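PDB 6ZB6: glutathione transferase from Lolium rigidum, which probably conjugates glutathione to electrophilic xenobiotics such as herbicides, as a phi-class detoxifying transferase linked to multiple-herbicide resistance in this weed. Local coordinates for residues K5-A10 with I55-D60; S12-R17 with F173-Y178. One frame throughout, in Å; residues are numbered along the deposited sequence.

Contact 1: residues K5-A10 with I55-D60. With GTB (S-(p-nitrobenzyl)glutathione), chain G.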
ATOM      1  N   LYS A   5      -1.025  16.631  -7.618  1.00 20.59           N
ATOM      2  CA  LYS A   5      -1.019  15.717  -8.749  1.00 24.78           C
ATOM      3  C   LYS A   5      -0.217  14.481  -8.399  1.00 26.21           C
ATOM      4  O   LYS A   5       0.912  14.588  -7.915  1.00 21.31           O
ATOM      5  CB  LYS A   5      -0.413  16.355 -10.000  1.00 21.66           C
ATOM      6  CG  LYS A   5      -1.129  17.578 -10.519  1.00 29.79           C
ATOM      7  CD  LYS A   5      -0.455  18.027 -11.809  1.00 36.63           C
ATOM      8  CE  LYS A   5      -1.157  19.211 -12.428  1.00 49.52           C
ATOM      9  NZ  LYS A   5      -0.966  19.235 -13.905  1.00 55.49           N
ATOM     10  N   VAL A   6      -0.782  13.314  -8.681  1.00 21.45           N
ATOM     11  CA  VAL A   6      -0.080  12.044  -8.557  1.00 20.59           C
ATOM     12  C   VAL A   6       0.121  11.490  -9.957  1.00 26.92           C
ATOM     13  O   VAL A   6      -0.835  11.398 -10.737  1.00 26.27           O
ATOM     14  CB  VAL A   6      -0.868  11.057  -7.676  1.00 23.00           C
ATOM     15  CG1 VAL A   6      -0.068   9.779  -7.468  1.00 19.97           C
ATOM     16  CG2 VAL A   6      -1.185  11.720  -6.348  1.00 21.28           C
ATOM     17  N   PHE A   7       1.355  11.108 -10.270  1.00 23.67           N
ATOM     18  CA  PHE A   7       1.715  10.609 -11.594  1.00 20.53           C
ATOM     19  C   PHE A   7       1.824   9.090 -11.549  1.00 27.47           C
ATOM     20  O   PHE A   7       2.622   8.545 -10.779  1.00 23.10           O
ATOM     21  CB  PHE A   7       3.033  11.224 -12.065  1.00 19.21           C
ATOM     22  CG  PHE A   7       2.954  12.707 -12.277  1.00 22.31           C
ATOM     23  CD1 PHE A   7       3.210  13.579 -11.229  1.00 25.53           C
ATOM     24  CD2 PHE A   7       2.583  13.227 -13.512  1.00 24.66           C
ATOM     25  CE1 PHE A   7       3.121  14.954 -11.403  1.00 25.06           C
ATOM     26  CE2 PHE A   7       2.497  14.607 -13.704  1.00 26.98           C
ATOM     27  CZ  PHE A   7       2.762  15.467 -12.649  1.00 28.58           C
ATOM     28  N   GLY A   8       1.018   8.416 -12.370  1.00 23.84           N
ATOM     29  CA  GLY A   8       1.000   6.976 -12.402  1.00 17.79           C
ATOM     30  C   GLY A   8      -0.432   6.460 -12.348  1.00 21.95           C
ATOM     31  O   GLY A   8      -1.332   7.119 -11.815  1.00 26.96           O
ATOM     32  N   PRO A   9      -0.661   5.273 -12.896  1.00 26.51           N
ATOM     33  CA  PRO A   9      -2.013   4.691 -12.865  1.00 26.57           C
ATOM     34  C   PRO A   9      -2.432   4.291 -11.459  1.00 28.06           C
ATOM     35  O   PRO A   9      -1.622   3.810 -10.663  1.00 20.89           O
ATOM     36  CB  PRO A   9      -1.893   3.469 -13.781  1.00 32.98           C
ATOM     37  CG  PRO A   9      -0.420   3.183 -13.873  1.00 31.00           C
ATOM     38  CD  PRO A   9       0.270   4.496 -13.734  1.00 22.74           C
ATOM     39  N   ALA A  10      -3.727   4.461 -11.167  1.00 31.59           N
ATOM     40  CA  ALA A  10      -4.228   4.134  -9.835  1.00 31.77           C
ATOM     41  C   ALA A  10      -4.044   2.661  -9.493  1.00 24.66           C
ATOM     42  O   ALA A  10      -3.980   2.320  -8.307  1.00 30.47           O
ATOM     43  CB  ALA A  10      -5.706   4.515  -9.700  1.00 33.55           C
ATOM     44  N   ILE A  55       7.060   5.082 -10.680  1.00 21.21           N
ATOM     45  CA  ILE A  55       5.853   5.759 -10.217  1.00 20.32           C
ATOM     46  C   ILE A  55       5.583   5.277  -8.799  1.00 20.43           C
ATOM     47  O   ILE A  55       5.938   4.142  -8.455  1.00 19.76           O
ATOM     48  CB  ILE A  55       4.656   5.497 -11.149  1.00 23.67           C
ATOM     49  CG1 ILE A  55       4.422   3.995 -11.322  1.00 27.17           C
ATOM     50  CG2 ILE A  55       4.862   6.172 -12.494  1.00 20.03           C
ATOM     51  CD1 ILE A  55       3.028   3.667 -11.753  1.00 31.57           C
ATOM     52  N   PRO A  56       4.948   6.088  -7.944  1.00 20.20           N
ATOM     53  CA  PRO A  56       4.409   7.414  -8.250  1.00 14.40           C
ATOM     54  C   PRO A  56       5.466   8.504  -8.308  1.00 18.34           C
ATOM     55  O   PRO A  56       6.551   8.337  -7.747  1.00 22.00           O
ATOM     56  CB  PRO A  56       3.484   7.689  -7.065  1.00 15.27           C
ATOM     57  CG  PRO A  56       4.187   7.022  -5.921  1.00 15.77           C
ATOM     58  CD  PRO A  56       4.709   5.714  -6.538  1.00 16.97           C
ATOM     59  N   ALA A  57       5.138   9.606  -8.968  1.00 17.40           N
ATOM     60  CA  ALA A  57       5.718  10.902  -8.616  1.00 21.65           C
ATOM     61  C   ALA A  57       4.579  11.796  -8.144  1.00 20.19           C
ATOM     62  O   ALA A  57       3.412  11.424  -8.211  1.00 17.26           O
ATOM     63  CB  ALA A  57       6.477  11.521  -9.792  1.00 23.35           C
ATOM     64  N   PHE A  58       4.905  13.001  -7.696  1.00 18.95           N
ATOM     65  CA  PHE A  58       3.902  13.811  -7.027  1.00 17.08           C
ATOM     66  C   PHE A  58       4.260  15.275  -7.205  1.00 23.53           C
ATOM     67  O   PHE A  58       5.435  15.634  -7.133  1.00 22.14           O
ATOM     68  CB  PHE A  58       3.833  13.431  -5.542  1.00 17.15           C
ATOM     69  CG  PHE A  58       2.981  14.338  -4.700  1.00 21.88           C
ATOM     70  CD1 PHE A  58       3.529  15.460  -4.076  1.00 22.38           C
ATOM     71  CD2 PHE A  58       1.646  14.050  -4.495  1.00 24.66           C
ATOM     72  CE1 PHE A  58       2.740  16.291  -3.295  1.00 21.23           C
ATOM     73  CE2 PHE A  58       0.850  14.861  -3.695  1.00 26.23           C
ATOM     74  CZ  PHE A  58       1.393  15.973  -3.089  1.00 21.75           C
ATOM     75  N   GLN A  59       3.252  16.118  -7.423  1.00 23.08           N
ATOM     76  CA  GLN A  59       3.492  17.554  -7.536  1.00 23.24           C
ATOM     77  C   GLN A  59       2.473  18.322  -6.705  1.00 25.59           C
ATOM     78  O   GLN A  59       1.266  18.059  -6.774  1.00 23.56           O
ATOM     79  CB  GLN A  59       3.439  18.019  -8.993  1.00 21.43           C
ATOM     80  CG  GLN A  59       3.875  19.476  -9.189  1.00 26.14           C
ATOM     81  CD  GLN A  59       3.653  19.957 -10.609  1.00 34.46           C
ATOM     82  OE1 GLN A  59       3.307  19.172 -11.497  1.00 33.53           O
ATOM     83  NE2 GLN A  59       3.855  21.256 -10.836  1.00 35.83           N
ATOM     84  N   ASP A  60       2.973  19.247  -5.898  1.00 23.10           N
ATOM     85  CA  ASP A  60       2.158  20.219  -5.179  1.00 20.38           C
ATOM     86  C   ASP A  60       2.769  21.573  -5.521  1.00 29.79           C
ATOM     87  O   ASP A  60       3.758  21.967  -4.903  1.00 21.60           O
ATOM     88  CB  ASP A  60       2.188  19.956  -3.681  1.00 23.82           C
ATOM     89  CG  ASP A  60       1.329  20.934  -2.901  1.00 28.83           C
ATOM     90  OD1 ASP A  60       0.651  21.765  -3.536  1.00 25.95           O
ATOM     91  OD2 ASP A  60       1.320  20.852  -1.655  1.00 28.81           O
TER
HETATM   92  N1  GTB G 301       9.903   2.576  -3.277  1.00 18.02           N
HETATM   93  CA1 GTB G 301       9.137   3.083  -4.404  1.00 21.51           C
HETATM   94  C1  GTB G 301       7.849   3.742  -3.885  1.00 18.28           C
HETATM   95  O11 GTB G 301       7.236   3.254  -2.896  1.00 24.21           O
HETATM   96  O12 GTB G 301       7.389   4.778  -4.437  1.00 19.89           O
HETATM   97  CB1 GTB G 301       8.822   1.897  -5.323  1.00 22.70           C
HETATM   98  CG1 GTB G 301       7.992   2.406  -6.500  1.00 23.37           C
HETATM   99  CD1 GTB G 301       7.835   1.342  -7.572  1.00 26.96           C
HETATM  100  OE1 GTB G 301       8.318   0.257  -7.453  1.00 26.00           O
HETATM  101  N2  GTB G 301       7.073   1.676  -8.750  1.00 21.22           N
HETATM  102  CA2 GTB G 301       6.935   0.653  -9.766  1.00 25.17           C
HETATM  103  C2  GTB G 301       7.637   1.137 -11.026  1.00 21.65           C
HETATM  104  O2  GTB G 301       7.529   2.259 -11.414  1.00 22.74           O
HETATM  105  CB2 GTB G 301       5.449   0.405 -10.038  1.00 24.32           C
HETATM  106  SG2 GTB G 301       4.693  -0.312  -8.533  1.00 30.90           S
HETATM  107  N3  GTB G 301       8.474   0.214 -11.752  1.00 25.54           N
HETATM  108  CA3 GTB G 301       9.137   0.673 -12.955  1.00 30.26           C
HETATM  109  C3  GTB G 301      10.647   0.494 -12.832  1.00 36.92           C
HETATM  110  O31 GTB G 301      11.355   0.456 -13.876  1.00 44.62           O
HETATM  111  O32 GTB G 301      11.189   0.387 -11.697  1.00 37.82           O
HETATM  112  C'  GTB G 301       5.392  -1.970  -8.275  1.00 35.64           C
HETATM  113  C1' GTB G 301       5.065  -2.827  -9.494  1.00 45.42           C
HETATM  114  C2' GTB G 301       6.088  -3.296 -10.301  1.00 50.70           C
HETATM  115  C3' GTB G 301       5.800  -4.076 -11.412  1.00 58.90           C
HETATM  116  C4' GTB G 301       4.484  -4.392 -11.714  1.00 57.62           C
HETATM  117  N41 GTB G 301       4.174  -5.210 -12.885  1.00 59.47           N
HETATM  118  O41 GTB G 301       5.200  -5.792 -13.651  1.00 59.42           O
HETATM  119  O42 GTB G 301       3.054  -5.375 -13.190  1.00 55.22           O
HETATM  120  C5' GTB G 301       3.459  -3.918 -10.904  1.00 53.47           C
HETATM  121  C6' GTB G 301       3.746  -3.137  -9.794  1.00 52.61           C
HETATM  122  O   HOH W   1       2.311  19.382 -13.728  1.00 34.75           O

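Contact 2: residues S12-R17 with F173-Y178. With GTB (S-(p-nitrobenzyl)glutathione), chain G.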
ATOM      1  N   SER A  12      -1.382   0.802  -9.896  1.00 22.64           N
ATOM      2  CA  SER A  12      -0.059   0.497  -9.367  1.00 23.12           C
ATOM      3  C   SER A  12      -0.083   0.577  -7.846  1.00 18.58           C
ATOM      4  O   SER A  12      -0.604   1.545  -7.275  1.00 23.32           O
ATOM      5  CB  SER A  12       0.971   1.473  -9.944  1.00 29.85           C
ATOM      6  OG  SER A  12       2.159   1.480  -9.184  1.00 36.81           O
ATOM      7  N   THR A  13       0.493  -0.436  -7.186  1.00 19.27           N
ATOM      8  CA  THR A  13       0.421  -0.518  -5.722  1.00 19.57           C
ATOM      9  C   THR A  13       0.882   0.769  -5.049  1.00 22.17           C
ATOM     10  O   THR A  13       0.212   1.294  -4.150  1.00 17.38           O
ATOM     11  CB  THR A  13       1.274  -1.677  -5.212  1.00 23.15           C
ATOM     12  OG1 THR A  13       2.521  -1.686  -5.903  1.00 23.69           O
ATOM     13  CG2 THR A  13       0.552  -3.010  -5.429  1.00 20.01           C
ATOM     14  N   ASN A  14       2.038   1.283  -5.449  1.00 20.21           N
ATOM     15  CA  ASN A  14       2.585   2.408  -4.702  1.00 22.57           C
ATOM     16  C   ASN A  14       1.930   3.727  -5.086  1.00 19.74           C
ATOM     17  O   ASN A  14       1.993   4.685  -4.305  1.00 17.05           O
ATOM     18  CB  ASN A  14       4.108   2.436  -4.866  1.00 19.16           C
ATOM     19  CG  ASN A  14       4.763   1.209  -4.251  1.00 16.15           C
ATOM     20  OD1 ASN A  14       4.670   0.985  -3.043  1.00 20.84           O
ATOM     21  ND2 ASN A  14       5.378   0.380  -5.084  1.00 16.70           N
ATOM     22  N   VAL A  15       1.266   3.793  -6.242  1.00 22.24           N
ATOM     23  CA  VAL A  15       0.366   4.914  -6.503  1.00 21.12           C
ATOM     24  C   VAL A  15      -0.847   4.839  -5.586  1.00 22.69           C
ATOM     25  O   VAL A  15      -1.217   5.822  -4.926  1.00 19.58           O
ATOM     26  CB  VAL A  15      -0.055   4.939  -7.983  1.00 24.76           C
ATOM     27  CG1 VAL A  15      -1.164   5.964  -8.192  1.00 20.49           C
ATOM     28  CG2 VAL A  15       1.143   5.220  -8.888  1.00 23.55           C
ATOM     29  N   ALA A  16      -1.503   3.667  -5.559  1.00 21.39           N
ATOM     30  CA  ALA A  16      -2.677   3.464  -4.724  1.00 22.32           C
ATOM     31  C   ALA A  16      -2.390   3.818  -3.278  1.00 18.46           C
ATOM     32  O   ALA A  16      -3.258   4.359  -2.585  1.00 15.20           O
ATOM     33  CB  ALA A  16      -3.148   2.007  -4.815  1.00 19.35           C
ATOM     34  N   ARG A  17      -1.167   3.530  -2.810  1.00 16.78           N
ATOM     35  CA  ARG A  17      -0.800   3.854  -1.433  1.00 19.93           C
ATOM     36  C   ARG A  17      -1.056   5.330  -1.136  1.00 19.06           C
ATOM     37  O   ARG A  17      -1.695   5.677  -0.135  1.00 19.11           O
ATOM     38  CB  ARG A  17       0.668   3.480  -1.185  1.00 20.42           C
ATOM     39  CG  ARG A  17       1.155   3.782   0.231  1.00 19.40           C
ATOM     40  CD  ARG A  17       2.682   3.820   0.344  1.00 15.71           C
ATOM     41  NE  ARG A  17       3.326   2.674  -0.298  1.00 17.97           N
ATOM     42  CZ  ARG A  17       3.310   1.435   0.196  1.00 22.46           C
ATOM     43  NH1 ARG A  17       2.709   1.184   1.355  1.00 14.36           N
ATOM     44  NH2 ARG A  17       3.903   0.443  -0.462  1.00 19.18           N
ATOM     45  N   PHE A 173      -2.231  -2.035   2.880  1.00 19.65           N
ATOM     46  CA  PHE A 173      -3.355  -2.288   1.976  1.00 18.67           C
ATOM     47  C   PHE A 173      -2.950  -2.640   0.545  1.00 20.26           C
ATOM     48  O   PHE A 173      -3.415  -3.669   0.026  1.00 20.47           O
ATOM     49  CB  PHE A 173      -4.318  -1.103   1.985  1.00 18.05           C
ATOM     50  CG  PHE A 173      -5.201  -1.073   0.782  1.00 25.23           C
ATOM     51  CD1 PHE A 173      -6.261  -1.970   0.670  1.00 22.29           C
ATOM     52  CD2 PHE A 173      -4.942  -0.199  -0.258  1.00 21.60           C
ATOM     53  CE1 PHE A 173      -7.061  -1.971  -0.446  1.00 21.91           C
ATOM     54  CE2 PHE A 173      -5.729  -0.187  -1.376  1.00 23.96           C
ATOM     55  CZ  PHE A 173      -6.805  -1.084  -1.479  1.00 23.51           C
ATOM     56  N   PRO A 174      -2.169  -1.823  -0.171  1.00 18.67           N
ATOM     57  CA  PRO A 174      -2.078  -2.019  -1.634  1.00 14.64           C
ATOM     58  C   PRO A 174      -1.534  -3.364  -2.073  1.00 17.37           C
ATOM     59  O   PRO A 174      -2.102  -3.971  -2.993  1.00 21.74           O
ATOM     60  CB  PRO A 174      -1.148  -0.879  -2.088  1.00 15.03           C
ATOM     61  CG  PRO A 174      -1.238   0.138  -1.002  1.00 21.73           C
ATOM     62  CD  PRO A 174      -1.415  -0.633   0.269  1.00 16.09           C
ATOM     63  N   TYR A 175      -0.460  -3.861  -1.457  1.00 18.26           N
ATOM     64  CA  TYR A 175       0.027  -5.169  -1.890  1.00 19.56           C
ATOM     65  C   TYR A 175      -0.855  -6.296  -1.368  1.00 19.60           C
ATOM     66  O   TYR A 175      -1.062  -7.288  -2.070  1.00 21.54           O
ATOM     67  CB  TYR A 175       1.470  -5.397  -1.450  1.00 23.33           C
ATOM     68  CG  TYR A 175       2.499  -4.632  -2.264  1.00 20.23           C
ATOM     69  CD1 TYR A 175       2.781  -3.317  -1.974  1.00 19.31           C
ATOM     70  CD2 TYR A 175       3.193  -5.241  -3.311  1.00 27.43           C
ATOM     71  CE1 TYR A 175       3.714  -2.604  -2.699  1.00 21.90           C
ATOM     72  CE2 TYR A 175       4.145  -4.538  -4.048  1.00 29.28           C
ATOM     73  CZ  TYR A 175       4.400  -3.212  -3.734  1.00 29.89           C
ATOM     74  OH  TYR A 175       5.345  -2.476  -4.429  1.00 29.34           O
ATOM     75  N   THR A 176      -1.357  -6.186  -0.132  1.00 18.78           N
ATOM     76  CA  THR A 176      -2.201  -7.259   0.403  1.00 20.02           C
ATOM     77  C   THR A 176      -3.500  -7.362  -0.382  1.00 24.01           C
ATOM     78  O   THR A 176      -4.018  -8.464  -0.600  1.00 22.54           O
ATOM     79  CB  THR A 176      -2.487  -7.029   1.888  1.00 22.51           C
ATOM     80  OG1 THR A 176      -1.248  -6.928   2.589  1.00 22.86           O
ATOM     81  CG2 THR A 176      -3.299  -8.209   2.510  1.00 16.34           C
ATOM     82  N   PHE A 177      -4.038  -6.218  -0.812  1.00 19.26           N
ATOM     83  CA  PHE A 177      -5.199  -6.220  -1.692  1.00 20.46           C
ATOM     84  C   PHE A 177      -4.997  -7.151  -2.885  1.00 25.55           C
ATOM     85  O   PHE A 177      -5.863  -7.979  -3.198  1.00 25.23           O
ATOM     86  CB  PHE A 177      -5.498  -4.803  -2.174  1.00 23.92           C
ATOM     87  CG  PHE A 177      -6.656  -4.738  -3.123  1.00 32.10           C
ATOM     88  CD1 PHE A 177      -7.944  -4.960  -2.670  1.00 33.04           C
ATOM     89  CD2 PHE A 177      -6.452  -4.503  -4.471  1.00 31.77           C
ATOM     90  CE1 PHE A 177      -9.020  -4.924  -3.544  1.00 40.07           C
ATOM     91  CE2 PHE A 177      -7.523  -4.461  -5.346  1.00 33.53           C
ATOM     92  CZ  PHE A 177      -8.806  -4.668  -4.879  1.00 29.50           C
ATOM     93  N   TYR A 178      -3.850  -7.035  -3.557  1.00 24.90           N
ATOM     94  CA  TYR A 178      -3.578  -7.867  -4.726  1.00 23.47           C
ATOM     95  C   TYR A 178      -3.281  -9.308  -4.338  1.00 28.09           C
ATOM     96  O   TYR A 178      -3.641 -10.236  -5.081  1.00 29.67           O
ATOM     97  CB  TYR A 178      -2.422  -7.281  -5.541  1.00 26.39           C
ATOM     98  CG  TYR A 178      -2.847  -6.123  -6.424  1.00 26.51           C
ATOM     99  CD1 TYR A 178      -3.976  -6.220  -7.227  1.00 26.66           C
ATOM    100  CD2 TYR A 178      -2.119  -4.936  -6.458  1.00 29.19           C
ATOM    101  CE1 TYR A 178      -4.382  -5.172  -8.033  1.00 31.43           C
ATOM    102  CE2 TYR A 178      -2.515  -3.873  -7.266  1.00 27.51           C
ATOM    103  CZ  TYR A 178      -3.650  -3.998  -8.057  1.00 32.72           C
ATOM    104  OH  TYR A 178      -4.067  -2.948  -8.869  1.00 26.19           O
TER
HETATM  105  N1  GTB G 301       9.903   2.576  -3.277  1.00 18.02           N
HETATM  106  CA1 GTB G 301       9.137   3.083  -4.404  1.00 21.51           C
HETATM  107  C1  GTB G 301       7.849   3.742  -3.885  1.00 18.28           C
HETATM  108  O11 GTB G 301       7.236   3.254  -2.896  1.00 24.21           O
HETATM  109  O12 GTB G 301       7.389   4.778  -4.437  1.00 19.89           O
HETATM  110  CB1 GTB G 301       8.822   1.897  -5.323  1.00 22.70           C
HETATM  111  CG1 GTB G 301       7.992   2.406  -6.500  1.00 23.37           C
HETATM  112  CD1 GTB G 301       7.835   1.342  -7.572  1.00 26.96           C
HETATM  113  OE1 GTB G 301       8.318   0.257  -7.453  1.00 26.00           O
HETATM  114  N2  GTB G 301       7.073   1.676  -8.750  1.00 21.22           N
HETATM  115  CA2 GTB G 301       6.935   0.653  -9.766  1.00 25.17           C
HETATM  116  C2  GTB G 301       7.637   1.137 -11.026  1.00 21.65           C
HETATM  117  O2  GTB G 301       7.529   2.259 -11.414  1.00 22.74           O
HETATM  118  CB2 GTB G 301       5.449   0.405 -10.038  1.00 24.32           C
HETATM  119  SG2 GTB G 301       4.693  -0.312  -8.533  1.00 30.90           S
HETATM  120  N3  GTB G 301       8.474   0.214 -11.752  1.00 25.54           N
HETATM  121  CA3 GTB G 301       9.137   0.673 -12.955  1.00 30.26           C
HETATM  122  C3  GTB G 301      10.647   0.494 -12.832  1.00 36.92           C
HETATM  123  O31 GTB G 301      11.355   0.456 -13.876  1.00 44.62           O
HETATM  124  O32 GTB G 301      11.189   0.387 -11.697  1.00 37.82           O
HETATM  125  C'  GTB G 301       5.392  -1.970  -8.275  1.00 35.64           C
HETATM  126  C1' GTB G 301       5.065  -2.827  -9.494  1.00 45.42           C
HETATM  127  C2' GTB G 301       6.088  -3.296 -10.301  1.00 50.70           C
HETATM  128  C3' GTB G 301       5.800  -4.076 -11.412  1.00 58.90           C
HETATM  129  C4' GTB G 301       4.484  -4.392 -11.714  1.00 57.62           C
HETATM  130  N41 GTB G 301       4.174  -5.210 -12.885  1.00 59.47           N
HETATM  131  O41 GTB G 301       5.200  -5.792 -13.651  1.00 59.42           O
HETATM  132  O42 GTB G 301       3.054  -5.375 -13.190  1.00 55.22           O
HETATM  133  C5' GTB G 301       3.459  -3.918 -10.904  1.00 53.47           C
HETATM  134  C6' GTB G 301       3.746  -3.137  -9.794  1.00 52.61           C

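Contact 1: residues K5-A10 with I55-D60
Strands 5-7 and 57-60 run antiparallel, their short axes 4.7 Å apart, and four backbone bonds tie them together. K5 and Q59 form one hydrogen-bonded pair: K5 N gives to Q59 O at 2.8 Å, and Q59 N returns the bond to K5 O, both donors lying in the carbonyl planes. The second such pair is less regular. F7 N still points almost straight at A57 O (175° at the hydrogen) but sits above that carbonyl's plane, while A57 N reaches a lone pair of F7 O over a longer 3.3 Å. Between them V6 and F58 make the non-hydrogen-bonded pair, where F58 CA leans its hydrogen on K5 O at 3.2 Å; V6 turns its outer backbone bonds to E30 and V32. The F7 ring stands edge-on to the A57 backbone and to Q59 CB, nearly coplanar with the Q59 amide. Both ends of that amide have a partner: a water gives to OE1 and is weakly held by K5 NZ, and NE2 bonds to G61 O. Beyond the strand, I55 CD1 presses on P9 CD at 3.5 Å, tighter than usual, with I55 CG1 in the crowded position between N and C (chi1 55°). The peptide before P56 is cis, and I55 bonds the ligand through its backbone alone: its N to GTB O2, and GTB N2 to I55 O at 2.7 Å. The pocket thus reads the cysteinyl backbone of glutathione as a further β-strand would, the cis-proline recognition of thioredoxin-like folds.

Contact 2: residues S12-R17 with F173-Y178
Y175 lays one face of its ring against T13, and this crossing at about a right angle organises the meeting of helices 13-24 and 173-179. T13 CB stands over the ring toward its rim, 3.8 Å from the centroid, a CH-pi contact. T13 OG1 occupies the crowded position between N and C (chi1 44°), which leaves CG2 beside the backbone N; from there CG2 meets the edge of the Y178 ring at CD2, 3.5 Å away. One threonine thus faces one tyrosine and abuts the edge of another, and Y178 OH is itself held by M11 O. At the tip of Y175, N14 ND2 gives a bent hydrogen bond to OH (2.9 Å, 141° at the hydrogen), the amide and ring planes being turned 57° apart. The other end of that amide is gripped by R17: NH2 comes nearly along the C=O axis to N14 OD1 at 2.7 Å, with OD1 close to the guanidinium plane. OD1 and NH2 both lie at the edge of the Y175 ring. R17, bent at chi3, spends NE on S68 and NH1 on N171, so the group that fixes the rotation of N14 is fixed in turn. Alongside, P174 wedges its ring against the first turn, CB at 3.3 Å from T13 O and CG against R17 CA. S12, at the N-cap position, aims away from this interface and sets OG 3.2 Å from the ligand sulfur SG2, which N14 ND2 also approaches. A serine beside the glutathione sulfur at the start of the first helix is the active-site signature of phi-class glutathione transferases; here Y175 of the C-terminal domain lines the same pocket.

The centres of contacts 1 and 2 lie about 14 Å apart, and the two touch where P9 O meets V15 CB and I55 CD1 meets S12 OG. Along the chain their segments alternate, 5-10, 12-17, 55-60 and then 173-178, and strand 4-7 is followed by helix 13-24 after a short loop. Contact 1 lies in the mixed four-stranded sheet of the thioredoxin-like N-terminal domain; contact 2 joins that domain's first helix to the all-helical C-terminal domain. GTB bridges them, its peptide backbone bonded in contact 1 and its sulfur lying against contact 2, which places the bound thioether at the seam between the domains.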